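Local structure of YcaO (Methanopyrus kandleri, 6CI7) at residues 146-151 with 346-351; 11-16 with 154-159; 222-227 with 291-296. The protein binds a magnesium-coordinated adenine nucleotide and, as a YcaO-family protein, probably uses ATP to activate peptide backbone amides for modification. All coordinates share one frame; numbering follows the deposited sequence.

Contact 1 (146-151 with 346-351); sequences NGLSAG and VVRVRV. With ACP (phosphomethylphosphonic acid adenylate ester), chain G.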
loop_
_atom_site.group_PDB
_atom_site.type_symbol
_atom_site.label_atom_id
_atom_site.label_comp_id
_atom_site.label_asym_id
_atom_site.label_seq_id
_atom_site.Cartn_x
_atom_site.Cartn_y
_atom_site.Cartn_z
ATOM N N ASN A 146 -2.002 4.109 5.513
ATOM C CA ASN A 146 -1.005 3.047 5.426
ATOM C C ASN A 146 -1.351 1.859 6.342
ATOM O O ASN A 146 -1.583 2.030 7.541
ATOM C CB ASN A 146 0.378 3.607 5.758
ATOM C CG ASN A 146 1.486 2.594 5.539
ATOM O OD1 ASN A 146 1.590 1.997 4.467
ATOM N ND2 ASN A 146 2.316 2.385 6.566
ATOM N N GLY A 147 -1.392 0.665 5.758
ATOM C CA GLY A 147 -1.755 -0.563 6.476
ATOM C C GLY A 147 -3.203 -0.984 6.322
ATOM O O GLY A 147 -3.603 -2.076 6.741
ATOM N N LEU A 148 -3.987 -0.103 5.715
ATOM C CA LEU A 148 -5.408 -0.288 5.552
ATOM C C LEU A 148 -5.698 -1.148 4.333
ATOM O O LEU A 148 -5.127 -0.935 3.271
ATOM C CB LEU A 148 -6.010 1.090 5.378
ATOM C CG LEU A 148 -7.490 1.373 5.408
ATOM C CD1 LEU A 148 -8.039 1.028 6.780
ATOM C CD2 LEU A 148 -7.631 2.850 5.105
ATOM N N SER A 149 -6.582 -2.129 4.475
ATOM C CA SER A 149 -6.849 -3.039 3.367
ATOM C C SER A 149 -8.172 -3.761 3.475
ATOM O O SER A 149 -8.569 -4.188 4.547
ATOM C CB SER A 149 -5.711 -4.059 3.232
ATOM O OG SER A 149 -5.966 -4.950 2.168
ATOM N N ALA A 150 -8.833 -3.911 2.334
ATOM C CA ALA A 150 -10.067 -4.694 2.198
ATOM C C ALA A 150 -9.769 -5.969 1.428
ATOM O O ALA A 150 -8.830 -6.002 0.633
ATOM C CB ALA A 150 -11.140 -3.871 1.484
ATOM N N GLY A 151 -10.562 -7.014 1.662
ATOM C CA GLY A 151 -10.500 -8.243 0.854
ATOM C C GLY A 151 -11.776 -9.066 0.955
ATOM O O GLY A 151 -12.714 -8.689 1.672
ATOM N N VAL A 346 -12.310 -5.809 6.293
ATOM C CA VAL A 346 -11.368 -4.689 6.192
ATOM C C VAL A 346 -10.548 -4.727 7.467
ATOM O O VAL A 346 -11.099 -4.952 8.559
ATOM C CB VAL A 346 -12.067 -3.294 6.045
ATOM C CG1 VAL A 346 -11.049 -2.148 5.997
ATOM C CG2 VAL A 346 -12.950 -3.246 4.795
ATOM N N VAL A 347 -9.237 -4.535 7.319
ATOM C CA VAL A 347 -8.333 -4.426 8.469
ATOM C C VAL A 347 -7.465 -3.176 8.378
ATOM O O VAL A 347 -7.320 -2.577 7.298
ATOM C CB VAL A 347 -7.446 -5.694 8.688
ATOM C CG1 VAL A 347 -8.270 -6.983 8.637
ATOM C CG2 VAL A 347 -6.299 -5.761 7.685
ATOM N N ARG A 348 -6.920 -2.779 9.530
ATOM C CA ARG A 348 -5.770 -1.892 9.605
ATOM C C ARG A 348 -4.616 -2.673 10.207
ATOM O O ARG A 348 -4.740 -3.203 11.322
ATOM C CB ARG A 348 -6.047 -0.709 10.511
ATOM C CG ARG A 348 -4.942 0.327 10.484
ATOM C CD ARG A 348 -5.314 1.310 9.402
ATOM N NE ARG A 348 -4.225 2.180 9.014
ATOM C CZ ARG A 348 -4.238 3.489 9.181
ATOM N NH1 ARG A 348 -5.283 4.080 9.755
ATOM N NH2 ARG A 348 -3.196 4.199 8.780
ATOM N N VAL A 349 -3.498 -2.730 9.490
ATOM C CA VAL A 349 -2.316 -3.411 9.995
ATOM C C VAL A 349 -1.315 -2.369 10.474
ATOM O O VAL A 349 -0.994 -1.409 9.743
ATOM C CB VAL A 349 -1.691 -4.371 8.948
ATOM C CG1 VAL A 349 -0.352 -4.924 9.425
ATOM C CG2 VAL A 349 -2.645 -5.517 8.630
ATOM N N ARG A 350 -0.845 -2.553 11.710
ATOM C CA ARG A 350 0.272 -1.762 12.228
ATOM C C ARG A 350 1.460 -2.649 12.554
ATOM O O ARG A 350 1.310 -3.743 13.098
ATOM C CB ARG A 350 -0.125 -0.911 13.448
ATOM C CG ARG A 350 -1.477 -0.193 13.370
ATOM C CD ARG A 350 -1.623 0.827 12.233
ATOM N NE ARG A 350 -0.703 1.964 12.335
ATOM C CZ ARG A 350 0.063 2.413 11.339
ATOM N NH1 ARG A 350 0.016 1.844 10.126
ATOM N NH2 ARG A 350 0.878 3.442 11.558
ATOM N N VAL A 351 2.633 -2.176 12.155
ATOM C CA VAL A 351 3.899 -2.746 12.559
ATOM C C VAL A 351 4.537 -1.598 13.363
ATOM O O VAL A 351 4.905 -0.556 12.795
ATOM C CB VAL A 351 4.727 -3.240 11.344
ATOM C CG1 VAL A 351 6.072 -3.799 11.774
ATOM C CG2 VAL A 351 3.977 -4.324 10.579
HETATM P PG ACP G . -2.425 2.302 -2.275
HETATM O O1G ACP G . -2.724 1.830 -0.761
HETATM O O2G ACP G . -3.728 3.049 -2.852
HETATM O O3G ACP G . -1.290 3.242 -2.238
HETATM P PB ACP G . -3.261 -0.335 -3.275
HETATM O O1B ACP G . -3.194 -0.875 -1.752
HETATM O O2B ACP G . -4.467 0.496 -3.498
HETATM C C3B ACP G . -1.952 0.901 -3.374
HETATM P PA ACP G . -4.673 -2.153 -5.065
HETATM O O1A ACP G . -4.411 -3.558 -5.548
HETATM O O2A ACP G . -5.094 -1.178 -6.140
HETATM O O3A ACP G . -3.324 -1.583 -4.329
HETATM O "O5'" ACP G . -5.833 -2.310 -3.972
HETATM C "C5'" ACP G . -6.981 -1.469 -3.766
HETATM C "C4'" ACP G . -7.847 -2.063 -2.638
HETATM O "O4'" ACP G . -8.695 -3.075 -3.200
HETATM C "C3'" ACP G . -7.048 -2.786 -1.549
HETATM O "O3'" ACP G . -7.752 -2.731 -0.294
HETATM C "C2'" ACP G . -6.996 -4.204 -2.076
HETATM O "O2'" ACP G . -6.748 -5.175 -1.091
HETATM C "C1'" ACP G . -8.379 -4.365 -2.666
HETATM N N9 ACP G . -8.386 -5.378 -3.734
HETATM C C8 ACP G . -7.636 -5.333 -4.844
HETATM N N7 ACP G . -7.845 -6.420 -5.620
HETATM C C5 ACP G . -8.754 -7.187 -4.987
HETATM C C6 ACP G . -9.427 -8.481 -5.269
HETATM N N6 ACP G . -9.155 -9.157 -6.412
HETATM N N1 ACP G . -10.317 -8.944 -4.361
HETATM C C2 ACP G . -10.594 -8.258 -3.223
HETATM N N3 ACP G . -10.013 -7.079 -2.894
HETATM C C4 ACP G . -9.107 -6.498 -3.735
#
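The backbone oxygen of Asn146 is gripped side-on by one guanidinium: Arg348 NE and Arg348 NH2 each donate to Asn146 O at 3.0 Å. That oxygen lies in the guanidinium plane, and both nitrogens reach it from the same face of its own carbonyl plane, NE from well above. A bend at chi2 (91°) carries the arginine chain across to the loop, where its head meets Asn146. Two bonds to one acceptor hold the flat head against rotation, and its remaining nitrogen, NH1, donates to Val132 O.

The backbones pair as antiparallel strands, their short axes 4.7 Å apart and 157° between directions. Ser149 and Val347 form the hydrogen-bonded pair, with Val347 N to Ser149 O at 2.9 Å and the reciprocal Ser149 N to Val347 O at 3.0 Å. Nearer the loop, Val349 N meets Gly147 O at 2.8 Å. Gly147 has positive phi, and its CA lies 3.5 Å from Val349 O. On the face shared by Leu148, Ala150, Val346 and Arg348, Leu148 CD1 lies against Arg348 CD at 3.8 Å, and Ala150 CB meets one branch of Val346, CG2, also at 3.8 Å.

Ala150 presents its own backbone to the nucleotide analogue: its N donates to ACP O3' with an almost straight N-H (174°), while its O accepts from O2'. Ser149 OG is hydrogen-bonded to Gln160 OE1. Strand 148-150 is the outermost strand, on its side, of a five-stranded antiparallel sheet in this chain, reading the ribose diol of the YcaO nucleotide site.

Contact 2 (11-16 with 154-159); sequences FRAFLP and REEAVI. With ACP (phosphomethylphosphonic acid adenylate ester), chain G.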
loop_
_atom_site.group_PDB
_atom_site.type_symbol
_atom_site.label_atom_id
_atom_site.label_comp_id
_atom_site.label_asym_id
_atom_site.label_seq_id
_atom_site.Cartn_x
_atom_site.Cartn_y
_atom_site.Cartn_z
ATOM N N PHE A 11 -2.678 -11.723 -3.750
ATOM C CA PHE A 11 -3.021 -13.113 -3.429
ATOM C C PHE A 11 -4.478 -13.243 -3.016
ATOM O O PHE A 11 -4.864 -12.771 -1.937
ATOM C CB PHE A 11 -2.120 -13.647 -2.315
ATOM C CG PHE A 11 -0.663 -13.549 -2.624
ATOM C CD1 PHE A 11 -0.038 -14.509 -3.429
ATOM C CD2 PHE A 11 0.101 -12.505 -2.100
ATOM C CE1 PHE A 11 1.316 -14.425 -3.702
ATOM C CE2 PHE A 11 1.459 -12.402 -2.382
ATOM C CZ PHE A 11 2.070 -13.369 -3.178
ATOM N N ARG A 12 -5.266 -13.892 -3.875
ATOM C CA ARG A 12 -6.733 -13.904 -3.754
ATOM C C ARG A 12 -7.340 -15.309 -3.767
ATOM O O ARG A 12 -6.865 -16.199 -4.480
ATOM C CB ARG A 12 -7.402 -13.012 -4.831
ATOM C CG ARG A 12 -6.914 -11.555 -4.866
ATOM C CD ARG A 12 -7.267 -10.779 -3.588
ATOM N NE ARG A 12 -6.537 -9.515 -3.494
ATOM C CZ ARG A 12 -6.742 -8.568 -2.572
ATOM N NH1 ARG A 12 -7.667 -8.703 -1.626
ATOM N NH2 ARG A 12 -6.010 -7.467 -2.599
ATOM N N ALA A 13 -8.386 -15.481 -2.960
ATOM C CA ALA A 13 -9.129 -16.733 -2.834
ATOM C C ALA A 13 -10.229 -16.859 -3.890
ATOM O O ALA A 13 -10.907 -17.885 -3.971
ATOM C CB ALA A 13 -9.726 -16.831 -1.440
ATOM N N PHE A 14 -10.395 -15.802 -4.682
ATOM C CA PHE A 14 -11.405 -15.716 -5.735
ATOM C C PHE A 14 -10.822 -15.085 -6.999
ATOM O O PHE A 14 -9.903 -14.267 -6.924
ATOM C CB PHE A 14 -12.618 -14.917 -5.242
ATOM C CG PHE A 14 -13.330 -15.552 -4.077
ATOM C CD1 PHE A 14 -14.294 -16.548 -4.285
ATOM C CD2 PHE A 14 -13.031 -15.166 -2.762
ATOM C CE1 PHE A 14 -14.941 -17.147 -3.201
ATOM C CE2 PHE A 14 -13.679 -15.761 -1.674
ATOM C CZ PHE A 14 -14.638 -16.754 -1.895
ATOM N N LEU A 15 -11.341 -15.484 -8.157
ATOM C CA LEU A 15 -10.989 -14.830 -9.419
ATOM C C LEU A 15 -11.638 -13.444 -9.451
ATOM O O LEU A 15 -12.739 -13.277 -8.907
ATOM C CB LEU A 15 -11.421 -15.671 -10.633
ATOM C CG LEU A 15 -10.791 -17.076 -10.761
ATOM C CD1 LEU A 15 -11.508 -17.935 -11.794
ATOM C CD2 LEU A 15 -9.297 -17.014 -11.064
ATOM N N PRO A 16 -10.955 -12.440 -10.057
ATOM C CA PRO A 16 -11.541 -11.093 -10.115
ATOM C C PRO A 16 -12.939 -11.004 -10.761
ATOM O O PRO A 16 -13.745 -10.189 -10.304
ATOM C CB PRO A 16 -10.485 -10.284 -10.890
ATOM C CG PRO A 16 -9.201 -10.957 -10.537
ATOM C CD PRO A 16 -9.543 -12.426 -10.497
ATOM N N ARG A 154 -10.500 -12.087 5.567
ATOM C CA ARG A 154 -9.638 -11.220 6.382
ATOM C C ARG A 154 -8.156 -11.439 6.085
ATOM O O ARG A 154 -7.384 -10.465 6.064
ATOM C CB ARG A 154 -10.018 -11.211 7.889
ATOM C CG ARG A 154 -9.656 -12.425 8.734
ATOM C CD ARG A 154 -8.606 -12.094 9.791
ATOM N NE ARG A 154 -7.849 -13.300 10.133
ATOM C CZ ARG A 154 -6.614 -13.342 10.640
ATOM N NH1 ARG A 154 -5.926 -12.250 10.919
ATOM N NH2 ARG A 154 -6.059 -14.514 10.873
ATOM N N GLU A 155 -7.800 -12.686 5.744
ATOM C CA GLU A 155 -6.431 -13.059 5.336
ATOM C C GLU A 155 -5.924 -12.302 4.114
ATOM O O GLU A 155 -4.767 -11.896 4.090
ATOM C CB GLU A 155 -6.284 -14.567 5.091
ATOM C CG GLU A 155 -6.315 -15.417 6.353
ATOM C CD GLU A 155 -7.719 -15.872 6.737
ATOM O OE1 GLU A 155 -8.714 -15.418 6.123
ATOM O OE2 GLU A 155 -7.827 -16.700 7.667
ATOM N N GLU A 156 -6.775 -12.121 3.107
ATOM C CA GLU A 156 -6.406 -11.312 1.942
ATOM C C GLU A 156 -5.972 -9.923 2.371
ATOM O O GLU A 156 -4.924 -9.438 1.931
ATOM C CB GLU A 156 -7.557 -11.183 0.959
ATOM C CG GLU A 156 -7.751 -12.383 0.060
ATOM C CD GLU A 156 -8.945 -12.203 -0.851
ATOM O OE1 GLU A 156 -9.210 -13.108 -1.666
ATOM O OE2 GLU A 156 -9.611 -11.144 -0.761
ATOM N N ALA A 157 -6.756 -9.327 3.270
ATOM C CA ALA A 157 -6.551 -7.968 3.728
ATOM C C ALA A 157 -5.286 -7.835 4.582
ATOM O O ALA A 157 -4.498 -6.900 4.384
ATOM C CB ALA A 157 -7.792 -7.475 4.473
ATOM N N VAL A 158 -5.087 -8.774 5.513
ATOM C CA VAL A 158 -3.883 -8.803 6.357
ATOM C C VAL A 158 -2.640 -8.929 5.475
ATOM O O VAL A 158 -1.689 -8.163 5.644
ATOM C CB VAL A 158 -3.928 -9.912 7.438
ATOM C CG1 VAL A 158 -2.599 -9.994 8.201
ATOM C CG2 VAL A 158 -5.074 -9.653 8.414
ATOM N N ILE A 159 -2.668 -9.856 4.516
ATOM C CA ILE A 159 -1.536 -10.014 3.587
ATOM C C ILE A 159 -1.243 -8.686 2.870
ATOM O O ILE A 159 -0.124 -8.179 2.943
ATOM C CB ILE A 159 -1.748 -11.173 2.583
ATOM C CG1 ILE A 159 -1.632 -12.526 3.301
ATOM C CG2 ILE A 159 -0.735 -11.102 1.441
ATOM C CD1 ILE A 159 -2.309 -13.671 2.584
HETATM P PG ACP G . -2.425 2.302 -2.275
HETATM O O1G ACP G . -2.724 1.830 -0.761
HETATM O O2G ACP G . -3.728 3.049 -2.852
HETATM O O3G ACP G . -1.290 3.242 -2.238
HETATM P PB ACP G . -3.261 -0.335 -3.275
HETATM O O1B ACP G . -3.194 -0.875 -1.752
HETATM O O2B ACP G . -4.467 0.496 -3.498
HETATM C C3B ACP G . -1.952 0.901 -3.374
HETATM P PA ACP G . -4.673 -2.153 -5.065
HETATM O O1A ACP G . -4.411 -3.558 -5.548
HETATM O O2A ACP G . -5.094 -1.178 -6.140
HETATM O O3A ACP G . -3.324 -1.583 -4.329
HETATM O "O5'" ACP G . -5.833 -2.310 -3.972
HETATM C "C5'" ACP G . -6.981 -1.469 -3.766
HETATM C "C4'" ACP G . -7.847 -2.063 -2.638
HETATM O "O4'" ACP G . -8.695 -3.075 -3.200
HETATM C "C3'" ACP G . -7.048 -2.786 -1.549
HETATM O "O3'" ACP G . -7.752 -2.731 -0.294
HETATM C "C2'" ACP G . -6.996 -4.204 -2.076
HETATM O "O2'" ACP G . -6.748 -5.175 -1.091
HETATM C "C1'" ACP G . -8.379 -4.365 -2.666
HETATM N N9 ACP G . -8.386 -5.378 -3.734
HETATM C C8 ACP G . -7.636 -5.333 -4.844
HETATM N N7 ACP G . -7.845 -6.420 -5.620
HETATM C C5 ACP G . -8.754 -7.187 -4.987
HETATM C C6 ACP G . -9.427 -8.481 -5.269
HETATM N N6 ACP G . -9.155 -9.157 -6.412
HETATM N N1 ACP G . -10.317 -8.944 -4.361
HETATM C C2 ACP G . -10.594 -8.258 -3.223
HETATM N N3 ACP G . -10.013 -7.079 -2.894
HETATM C C4 ACP G . -9.107 -6.498 -3.735
HETATM O O HOH W 1 -4.080 -10.245 -0.538
#
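Arg12 and Ala13 both bind the carboxylate of Glu156, by charged and polar bonds that dominate the contact. Ala13 N donates to the anti lone pair of Glu156 OE1 at 2.8 Å, nearly straight (170°). The other oxygen forms a salt bridge, Arg12 NH1 to Glu156 OE2 at 3.2 Å. OE2 lies at the edge of the guanidinium, near its plane, yet the arginine meets it from above the carboxylate plane, the two planes being 79° apart. Arg152 N is a further donor to OE2, so both carboxylate oxygens are held. Glu156 reaches the loop because its chain is extended beyond CG (chi2 178°).

Contact of the guanidinium face with the ligand is the second kind. The adenine lies over one face of the Arg12 guanidinium, offset toward the rim, Arg12 CZ being 3.4 Å from ACP C4, while at the edge Arg12 NH2 donates to ACP O2' at 2.8 Å. With base, ribose and Glu156 all engaged, the orientation of this group is closely defined.

A water lies over the opposite guanidinium face and donates to Phe11 O at 3.0 Å and to Glu156 O at 2.7 Å, joining the loop to the helix backbone. Apolar packing is limited to Phe11 CD2 against Ile159 CG2 at 3.9 Å, beside Leu316 and Thr317 of helix 313-325.

Together, the N-terminal loop and the start of helix 154-176 form an adenosine-binding wall of the nucleotide pocket, with Glu156, itself an ADP-binding residue, positioning Arg12.

Contact 3 (222-227 with 291-296); sequences VTEAER and HWFEPE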
loop_
_atom_site.group_PDB
_atom_site.type_symbol
_atom_site.label_atom_id
_atom_site.label_comp_id
_atom_site.label_asym_id
_atom_site.label_seq_id
_atom_site.Cartn_x
_atom_site.Cartn_y
_atom_site.Cartn_z
ATOM N N VAL A 222 10.356 4.571 -11.175
ATOM C CA VAL A 222 10.498 6.031 -11.306
ATOM C C VAL A 222 10.439 6.425 -12.779
ATOM O O VAL A 222 10.971 5.704 -13.640
ATOM C CB VAL A 222 11.822 6.573 -10.703
ATOM C CG1 VAL A 222 11.765 6.578 -9.185
ATOM C CG2 VAL A 222 13.035 5.779 -11.185
ATOM N N THR A 223 9.790 7.556 -13.063
ATOM C CA THR A 223 9.703 8.046 -14.435
ATOM C C THR A 223 10.498 9.323 -14.688
ATOM O O THR A 223 10.723 10.135 -13.781
ATOM C CB THR A 223 8.248 8.262 -14.910
ATOM O OG1 THR A 223 7.611 9.258 -14.101
ATOM C CG2 THR A 223 7.447 6.963 -14.873
ATOM N N GLU A 224 10.911 9.461 -15.943
ATOM C CA GLU A 224 11.413 10.700 -16.509
ATOM C C GLU A 224 10.429 11.132 -17.596
ATOM O O GLU A 224 10.002 10.314 -18.403
ATOM C CB GLU A 224 12.772 10.437 -17.124
ATOM C CG GLU A 224 13.798 11.514 -16.874
ATOM C CD GLU A 224 15.201 11.024 -17.158
ATOM O OE1 GLU A 224 15.648 10.055 -16.504
ATOM O OE2 GLU A 224 15.857 11.613 -18.037
ATOM N N ALA A 225 10.036 12.398 -17.596
ATOM C CA ALA A 225 9.150 12.942 -18.632
ATOM C C ALA A 225 9.469 14.417 -18.882
ATOM O O ALA A 225 10.021 15.091 -18.005
ATOM C CB ALA A 225 7.687 12.760 -18.243
ATOM N N GLU A 226 9.125 14.914 -20.072
ATOM C CA GLU A 226 9.309 16.334 -20.388
ATOM C C GLU A 226 8.335 17.260 -19.656
ATOM O O GLU A 226 8.618 18.448 -19.484
ATOM C CB GLU A 226 9.339 16.590 -21.902
ATOM C CG GLU A 226 8.103 16.157 -22.675
ATOM C CD GLU A 226 8.216 16.404 -24.174
ATOM O OE1 GLU A 226 9.321 16.247 -24.747
ATOM O OE2 GLU A 226 7.185 16.744 -24.790
ATOM N N ARG A 227 7.210 16.707 -19.209
ATOM C CA ARG A 227 6.303 17.383 -18.280
ATOM C C ARG A 227 6.587 16.915 -16.843
ATOM O O ARG A 227 6.693 15.709 -16.581
ATOM C CB ARG A 227 4.840 17.117 -18.656
ATOM C CG ARG A 227 4.375 17.764 -19.965
ATOM C CD ARG A 227 2.868 17.625 -20.195
ATOM N NE ARG A 227 2.078 18.011 -19.017
ATOM C CZ ARG A 227 1.670 19.250 -18.723
ATOM N NH1 ARG A 227 1.951 20.277 -19.522
ATOM N NH2 ARG A 227 0.969 19.461 -17.613
ATOM N N HIS A 291 19.413 10.115 -5.937
ATOM C CA HIS A 291 19.367 8.770 -5.364
ATOM C C HIS A 291 18.498 7.795 -6.177
ATOM O O HIS A 291 18.850 6.615 -6.303
ATOM C CB HIS A 291 19.007 8.784 -3.864
ATOM C CG HIS A 291 17.745 9.522 -3.518
ATOM N ND1 HIS A 291 17.476 10.805 -3.947
ATOM C CD2 HIS A 291 16.707 9.172 -2.717
ATOM C CE1 HIS A 291 16.314 11.199 -3.449
ATOM N NE2 HIS A 291 15.826 10.226 -2.701
ATOM N N TRP A 292 17.394 8.302 -6.741
ATOM C CA TRP A 292 16.545 7.527 -7.660
ATOM C C TRP A 292 17.094 7.414 -9.095
ATOM O O TRP A 292 16.974 6.348 -9.728
ATOM C CB TRP A 292 15.100 8.064 -7.668
ATOM C CG TRP A 292 14.363 7.817 -6.358
ATOM C CD1 TRP A 292 13.957 8.762 -5.449
ATOM C CD2 TRP A 292 13.974 6.546 -5.814
ATOM N NE1 TRP A 292 13.327 8.159 -4.384
ATOM C CE2 TRP A 292 13.327 6.802 -4.577
ATOM C CE3 TRP A 292 14.097 5.211 -6.257
ATOM C CZ2 TRP A 292 12.796 5.770 -3.775
ATOM C CZ3 TRP A 292 13.568 4.177 -5.452
ATOM C CH2 TRP A 292 12.933 4.468 -4.226
ATOM N N PHE A 293 17.706 8.493 -9.592
ATOM C CA PHE A 293 18.170 8.555 -10.989
ATOM C C PHE A 293 19.630 8.135 -11.244
ATOM O O PHE A 293 20.044 7.996 -12.398
ATOM C CB PHE A 293 17.841 9.923 -11.599
ATOM C CG PHE A 293 16.356 10.207 -11.660
ATOM C CD1 PHE A 293 15.542 9.575 -12.614
ATOM C CD2 PHE A 293 15.759 11.086 -10.749
ATOM C CE1 PHE A 293 14.171 9.824 -12.657
ATOM C CE2 PHE A 293 14.385 11.340 -10.792
ATOM C CZ PHE A 293 13.593 10.708 -11.749
ATOM N N GLU A 294 20.381 7.915 -10.161
ATOM C CA GLU A 294 21.750 7.388 -10.204
ATOM C C GLU A 294 21.848 6.106 -9.345
ATOM O O GLU A 294 22.334 6.159 -8.207
ATOM C CB GLU A 294 22.761 8.449 -9.724
ATOM C CG GLU A 294 22.812 9.718 -10.571
ATOM C CD GLU A 294 23.471 10.912 -9.883
ATOM O OE1 GLU A 294 24.068 10.781 -8.783
ATOM O OE2 GLU A 294 23.386 12.012 -10.465
ATOM N N PRO A 295 21.384 4.951 -9.878
ATOM C CA PRO A 295 21.429 3.712 -9.085
ATOM C C PRO A 295 22.840 3.162 -8.806
ATOM O O PRO A 295 23.737 3.257 -9.654
ATOM C CB PRO A 295 20.631 2.718 -9.938
ATOM C CG PRO A 295 20.773 3.227 -11.338
ATOM C CD PRO A 295 20.769 4.721 -11.204
ATOM N N GLU A 296 23.003 2.586 -7.620
ATOM C CA GLU A 296 24.221 1.897 -7.228
ATOM C C GLU A 296 24.114 0.388 -7.486
ATOM O O GLU A 296 23.688 -0.385 -6.614
ATOM C CB GLU A 296 24.532 2.190 -5.757
ATOM C CG GLU A 296 25.980 1.951 -5.351
ATOM C CD GLU A 296 26.608 3.151 -4.654
ATOM O OE1 GLU A 296 25.896 4.147 -4.366
ATOM O OE2 GLU A 296 27.832 3.098 -4.402
#
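Similar first torsions in Trp292 (chi1 -69°) and Phe293 (chi1 -62°) set each CG anti to its own carbonyl carbon, and the two rings leave the short helix in different directions, Trp292 to Val222 and Phe293 to residues 222-224. In Val222, chi1 places CG1 beside the backbone N, where it meets the tryptophan, and CG2 between N and the carbonyl carbon, on the phenylalanine side.

The valine divides its two methyls between the aromatics. Val222 CG1 lies 4.0 Å from Trp292 CB and equally far from Trp292 CE3, so it lies along the run from CB through CG and CD2 to CE3, approaching the ring obliquely. The other methyl makes a looser contact, Val222 CG2 to Phe293 CE1 at 4.5 Å. The CA atoms of Val222 and Trp292 are the nearest across the pair at 7.2 Å, a separation bridged by side chains alone.

Phe293 points its far edge at the strand backbone. Thr223 O lies near the ring plane, 3.6 Å from Phe293 CZ, an approach that sets the carbonyl oxygen against the electropositive ring hydrogens. Glu224 crosses the phenylalanine side chain obliquely, its chain extended beyond CG; Glu224 OE1 is 3.9 Å from Phe293 CD1, with carboxylate and ring planes 84° apart. No hydrogen bond joins the segments. Polar ends look elsewhere: Trp292 NE1 to Glu175, Thr223 OG1 to the backbone of Val232 and Glu230, and Glu224 OE2 to Lys286 in a long, weak ion pair.

Helix 290-293 packs on the end of strand 217-224, the middle strand of a three-stranded antiparallel sheet, with Trp292 also touching Leu209 of strand 203-209 and Met233 of strand 233-238.

Contacts 1 and 2 belong to one site and touch each other: strand 148-150 runs on into helix 154-176, Gly151 CA lies 3.4 Å from Glu156 OE2, and both contacts bind the ribose, contact 1 through backbone atoms and contact 2 through an arginine. Contact 1, about 9 Å from the chain centre, has all its touching residues buried. Contacts 2 and 3, centred about 14 and 21 Å from it, are also largely buried, with partly exposed members (Ala13 and Phe14; Glu224 and Phe293). Chemistry follows place: strand pairing in contact 1, a salt bridge and a guanidinium over the adenine in contact 2, aromatic-aliphatic packing without hydrogen bonds in contact 3, away from the nucleotide.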